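Local coordinates for beta-N-acetylhexosaminidase (PDB 5BZA) that hydrolyses terminal non-reducing N-acetyl-beta-D-glucosamine residues as a thermostable beta-N-acetylglucosaminidase of glycoside hydrolase family 3, at the interface of chains A and B. Numbering follows the deposited sequence. Chains: chain A/B, Beta-N-acetylhexosaminidase.

Contact 1: the interface of chains A and B. Residues chain A 78, 87, 91, 94; chain B 324, 327-328, 331.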
# COMPACT_ATOMS: atom_id res chain seq x y z
N PHE A 78 -5.70 8.35 -5.46
CA PHE A 78 -5.92 8.92 -6.80
C PHE A 78 -6.90 10.10 -6.70
O PHE A 78 -7.78 10.08 -5.85
CB PHE A 78 -6.43 7.79 -7.71
CG PHE A 78 -6.56 8.15 -9.17
CD1 PHE A 78 -5.46 8.50 -9.93
CD2 PHE A 78 -7.81 8.09 -9.79
CE1 PHE A 78 -5.59 8.82 -11.28
CE2 PHE A 78 -7.97 8.43 -11.15
CZ PHE A 78 -6.87 8.78 -11.90
N VAL A 87 -9.07 14.68 -18.14
CA VAL A 87 -7.73 14.38 -18.67
C VAL A 87 -7.76 13.30 -19.76
O VAL A 87 -8.71 12.53 -19.85
CB VAL A 87 -6.77 13.98 -17.48
CG1 VAL A 87 -5.46 13.51 -17.95
CG2 VAL A 87 -6.56 15.17 -16.57
N PHE A 91 -4.54 8.06 -19.30
CA PHE A 91 -4.17 8.16 -17.92
C PHE A 91 -5.07 7.36 -17.03
O PHE A 91 -4.58 6.72 -16.11
CB PHE A 91 -4.11 9.61 -17.46
CG PHE A 91 -2.86 10.31 -17.92
CD1 PHE A 91 -1.63 10.05 -17.27
CD2 PHE A 91 -2.87 11.17 -19.01
CE1 PHE A 91 -0.46 10.65 -17.68
CE2 PHE A 91 -1.69 11.77 -19.43
CZ PHE A 91 -0.48 11.51 -18.76
N ARG A 94 -3.98 3.83 -17.34
CA ARG A 94 -2.72 3.56 -16.63
C ARG A 94 -2.99 3.44 -15.17
O ARG A 94 -2.43 2.55 -14.51
CB ARG A 94 -1.69 4.65 -16.91
CG ARG A 94 -1.37 4.76 -18.37
CD ARG A 94 -0.13 5.54 -18.57
NE ARG A 94 0.18 5.71 -19.98
CZ ARG A 94 0.70 6.82 -20.50
NH1 ARG A 94 0.97 7.88 -19.71
NH2 ARG A 94 0.96 6.87 -21.81
N LEU B 324 2.10 9.04 -12.71
CA LEU B 324 0.98 9.36 -13.57
C LEU B 324 -0.11 10.04 -12.73
O LEU B 324 -0.83 10.93 -13.21
CB LEU B 324 0.46 8.09 -14.26
CG LEU B 324 -0.22 7.04 -13.37
CD1 LEU B 324 -1.79 7.21 -13.29
CD2 LEU B 324 0.22 5.62 -13.77
N GLU B 327 0.51 13.48 -12.51
CA GLU B 327 0.25 14.06 -13.80
C GLU B 327 -1.24 14.38 -13.96
O GLU B 327 -1.62 15.47 -14.40
CB GLU B 327 0.71 13.12 -14.90
CG GLU B 327 0.57 13.69 -16.27
CD GLU B 327 1.57 14.76 -16.56
OE1 GLU B 327 2.38 15.09 -15.65
OE2 GLU B 327 1.52 15.30 -17.69
N VAL B 328 -2.08 13.42 -13.56
CA VAL B 328 -3.52 13.58 -13.68
C VAL B 328 -3.90 14.77 -12.84
O VAL B 328 -4.63 15.67 -13.31
CB VAL B 328 -4.27 12.28 -13.23
CG1 VAL B 328 -5.75 12.52 -12.92
CG2 VAL B 328 -4.10 11.17 -14.27
N ARG B 331 -3.13 17.98 -14.49
CA ARG B 331 -3.80 18.39 -15.71
C ARG B 331 -5.30 18.75 -15.46
O ARG B 331 -5.94 19.43 -16.25
CB ARG B 331 -3.60 17.28 -16.75
CG ARG B 331 -2.24 17.40 -17.41
CD ARG B 331 -1.62 16.10 -17.85
NE ARG B 331 -1.93 15.72 -19.21
CZ ARG B 331 -1.04 15.32 -20.11
NH1 ARG B 331 0.24 15.22 -19.81
NH2 ARG B 331 -1.46 15.00 -21.32

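Contact 2: the interface of chains A and B. Residues chain A 75-79, 95, 98, 102; chain B 42, 46, 74, 105-106, 322, 324-325.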
# COMPACT_ATOMS: atom_id res chain seq x y z
N VAL A 75 -2.84 0.64 -2.61
CA VAL A 75 -2.92 1.40 -3.86
C VAL A 75 -2.73 2.89 -3.63
O VAL A 75 -3.43 3.48 -2.80
CB VAL A 75 -4.28 1.13 -4.56
CG1 VAL A 75 -4.38 1.91 -5.89
CG2 VAL A 75 -4.46 -0.37 -4.80
N PRO A 76 -1.79 3.52 -4.34
CA PRO A 76 -1.66 4.97 -4.11
C PRO A 76 -2.97 5.70 -4.34
O PRO A 76 -3.68 5.39 -5.30
CB PRO A 76 -0.63 5.42 -5.15
CG PRO A 76 0.07 4.22 -5.52
CD PRO A 76 -0.81 3.04 -5.33
N SER A 77 -3.23 6.68 -3.48
CA SER A 77 -4.46 7.46 -3.55
C SER A 77 -4.50 8.25 -4.88
O SER A 77 -3.47 8.70 -5.39
CB SER A 77 -4.56 8.35 -2.32
OG SER A 77 -5.82 8.99 -2.33
N PHE A 78 -5.70 8.35 -5.46
CA PHE A 78 -5.92 8.92 -6.80
C PHE A 78 -6.90 10.10 -6.70
O PHE A 78 -7.78 10.08 -5.85
CB PHE A 78 -6.43 7.79 -7.71
CG PHE A 78 -6.56 8.15 -9.17
CD1 PHE A 78 -5.46 8.50 -9.93
CD2 PHE A 78 -7.81 8.09 -9.79
CE1 PHE A 78 -5.59 8.82 -11.28
CE2 PHE A 78 -7.97 8.43 -11.15
CZ PHE A 78 -6.87 8.78 -11.90
N PRO A 79 -6.71 11.17 -7.51
CA PRO A 79 -7.65 12.30 -7.50
C PRO A 79 -9.10 11.89 -7.69
O PRO A 79 -9.96 12.50 -7.06
CB PRO A 79 -7.16 13.19 -8.65
CG PRO A 79 -5.72 12.90 -8.73
CD PRO A 79 -5.56 11.45 -8.39
N TYR A 95 -3.86 4.32 -14.65
CA TYR A 95 -4.16 4.30 -13.23
C TYR A 95 -4.81 2.97 -12.91
O TYR A 95 -4.45 2.30 -11.95
CB TYR A 95 -5.05 5.48 -12.78
CG TYR A 95 -5.74 5.14 -11.48
CD1 TYR A 95 -4.99 5.01 -10.30
CD2 TYR A 95 -7.12 4.87 -11.42
CE1 TYR A 95 -5.55 4.64 -9.12
CE2 TYR A 95 -7.70 4.50 -10.21
CZ TYR A 95 -6.89 4.41 -9.05
OH TYR A 95 -7.39 4.04 -7.81
N MET A 98 -2.25 0.03 -12.95
CA MET A 98 -1.46 0.08 -11.72
C MET A 98 -2.24 -0.47 -10.53
O MET A 98 -1.72 -1.33 -9.76
CB MET A 98 -1.04 1.51 -11.43
CG MET A 98 -0.19 1.67 -10.17
SD MET A 98 -0.42 3.32 -9.45
CE MET A 98 -2.04 3.13 -8.67
N ILE A 102 -1.57 -4.13 -8.50
CA ILE A 102 -1.43 -4.21 -7.06
C ILE A 102 -2.49 -5.10 -6.42
O ILE A 102 -2.16 -6.03 -5.66
CB ILE A 102 -1.45 -2.82 -6.45
CG1 ILE A 102 -0.15 -2.10 -6.85
CG2 ILE A 102 -1.50 -2.92 -4.95
CD1 ILE A 102 0.00 -0.65 -6.41
N GLU B 42 2.59 11.16 0.59
CA GLU B 42 2.28 10.55 -0.70
C GLU B 42 2.25 11.56 -1.83
O GLU B 42 2.74 11.25 -2.91
CB GLU B 42 0.97 9.79 -0.63
CG GLU B 42 0.69 9.00 -1.91
CD GLU B 42 -0.48 8.08 -1.75
OE1 GLU B 42 -1.61 8.60 -1.53
OE2 GLU B 42 -0.28 6.84 -1.80
N LEU B 46 4.55 10.81 -5.12
CA LEU B 46 4.00 10.78 -6.48
C LEU B 46 4.58 11.87 -7.37
O LEU B 46 4.93 11.61 -8.55
CB LEU B 46 2.46 10.90 -6.44
CG LEU B 46 1.74 9.76 -5.75
CD1 LEU B 46 0.22 10.02 -5.68
CD2 LEU B 46 2.04 8.45 -6.47
N TYR B 74 2.48 0.57 0.78
CA TYR B 74 1.92 -0.21 -0.32
C TYR B 74 2.17 -1.71 -0.23
O TYR B 74 1.34 -2.51 -0.69
CB TYR B 74 2.49 0.32 -1.61
CG TYR B 74 2.44 1.84 -1.63
CD1 TYR B 74 1.20 2.53 -1.79
CD2 TYR B 74 3.61 2.61 -1.47
CE1 TYR B 74 1.15 3.90 -1.78
CE2 TYR B 74 3.57 4.00 -1.49
CZ TYR B 74 2.33 4.64 -1.63
OH TYR B 74 2.28 6.00 -1.63
N THR B 105 5.51 -1.97 -9.70
CA THR B 105 4.31 -1.27 -10.19
C THR B 105 4.38 0.18 -9.79
O THR B 105 3.96 1.06 -10.55
CB THR B 105 2.99 -1.88 -9.64
OG1 THR B 105 2.93 -3.27 -9.97
CG2 THR B 105 1.78 -1.19 -10.24
N LEU B 106 4.88 0.47 -8.59
CA LEU B 106 4.93 1.86 -8.16
C LEU B 106 5.91 2.70 -8.93
O LEU B 106 5.73 3.92 -9.04
CB LEU B 106 5.24 1.97 -6.68
CG LEU B 106 4.22 1.43 -5.68
CD1 LEU B 106 4.90 1.43 -4.30
CD2 LEU B 106 2.96 2.33 -5.70
N SER B 322 3.98 5.29 -10.89
CA SER B 322 2.84 5.85 -10.17
C SER B 322 2.79 7.40 -10.23
O SER B 322 1.82 8.03 -9.79
CB SER B 322 2.82 5.32 -8.73
OG SER B 322 3.97 5.72 -7.96
N LEU B 324 2.10 9.04 -12.71
CA LEU B 324 0.98 9.36 -13.57
C LEU B 324 -0.11 10.04 -12.73
O LEU B 324 -0.83 10.93 -13.21
CB LEU B 324 0.46 8.09 -14.26
CG LEU B 324 -0.22 7.04 -13.37
CD1 LEU B 324 -1.79 7.21 -13.29
CD2 LEU B 324 0.22 5.62 -13.77
N ILE B 325 -0.23 9.60 -11.48
CA ILE B 325 -1.23 10.19 -10.60
C ILE B 325 -0.94 11.70 -10.42
O ILE B 325 -1.82 12.57 -10.61
CB ILE B 325 -1.28 9.45 -9.27
CG1 ILE B 325 -1.72 8.00 -9.57
CG2 ILE B 325 -2.20 10.16 -8.27
CD1 ILE B 325 -1.74 7.04 -8.35

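Contact 1: the interface of chains A and B
The guanidinium of B:Arg331 receives the rim of the A:Phe91 ring on one face: CE2 of A:Phe91 stands 3.6 Å above the guanidinium plane of B:Arg331, over its centre, and with the planes 59° apart the steeply tilted ring sets this corner over the cation instead of lying on it. At the guanidinium edge, NH1 of B:Arg331 donates a salt-bridging hydrogen bond of 2.5 Å to the carboxylate oxygen OE2 of B:Glu327, nearly in the guanidinium plane and on the anti lone pair of OE2. This intrachain pair fixes the rotation of the guanidinium and probably softens its charge beside the aromatic ring. The anti chi1 of B:Glu327 (-175°) sets its CG beside the ring rim, 3.5 Å from CZ of A:Phe91, and the bend at chi2 turns the carboxylate to B:Arg331; this glutamate also belongs to a cadmium site in the crystal. Nearer the ring root, CG2 of B:Val328 touches CB of A:Phe91 at 3.6 Å, while CG1 turns to the tip of A:Phe78. A:Val87 adds CG2 against CB of B:Arg331 at 3.6 Å. B:Leu324, with CG in the crowded position between N and the carbonyl carbon, directs CD2 to CB of A:Arg94 at 3.8 Å. Helix 323-331 of chain B thus packs on helix 89-106 and flanking loop residues of chain A, a largely apolar patch without interchain hydrogen bonds in a two-fold interface that may support a dimer.

Contact 2: the interface of chains A and B
The loop 75-79 and helix 89-106 of chain A meet helices 42-54 and 323-331 of chain B, together with the end of its helix 89-106 and the loop residues B:Tyr74 and B:Ser322. B:Glu42 reaches the loop with CG anti to the backbone N and the chain extended beyond it, so that its carboxylate caps the peptide N-H of A:Ser77. The bond from A:Ser77 N to OE1 of B:Glu42 measures 3.2 Å, bent to 144° at the hydrogen and arriving from above the carboxylate plane; OE2 takes a weaker share of the same N-H. The phenol OH of B:Tyr74 fixes that carboxylate, donating a 2.7 Å hydrogen bond to OE2 of B:Glu42 on its anti lone pair. The side chains of A:Pro76 and B:Tyr74 cross at about a right angle, CE1 of the phenol ring lying by CA and CG of the proline, and CG of A:Pro76 presses tightly on CD2 of B:Leu106 at 3.5 Å.

B:Ile325 packs along this loop with all its branches: CG2 meets CD of A:Pro79 at 3.6 Å, CG1 faces CD1 of A:Phe78, and CD1 turns to A:Pro76. The A:Phe78 ring is backed on one face by the ring of A:Tyr95, whose CB meets CD1 of B:Leu324 at 3.7 Å. CG of A:Met98, anti to the backbone N (chi1 -179°), packs tightly against CG2 of B:Thr105, 3.5 Å away; the bend at chi3 turns CE to CD1 of B:Ile325, and the sulfur lies near CB of B:Ser322. OG of B:Ser322 donates a 2.7 Å hydrogen bond to the carbonyl O of B:Leu106, tying it to the helix end. The patch joins apolar packing to a directional loop-to-carboxylate bond, which would set the register of the two subunits if the symmetric dimer is the biological form.

About 10 Å separates the C-alpha centres of contact 1 and contact 2, which are neighbouring parts of one continuous interface. Both use helix 89-106 of chain A and helix 323-331 of chain B, and both include A:Phe78 and B:Leu324. CD2 of B:Leu324 turns mainly to contact 1 and CD1 reaches A:Tyr95 in contact 2, while A:Phe78 offers its ring tip to one and its CD1 edge to the other. Contact 1 has no hydrogen bond across the chains, whereas contact 2 adds one from a peptide N-H to a carboxylate. Two-fold symmetry repeats both with the chains exchanged, consistent with a dimer.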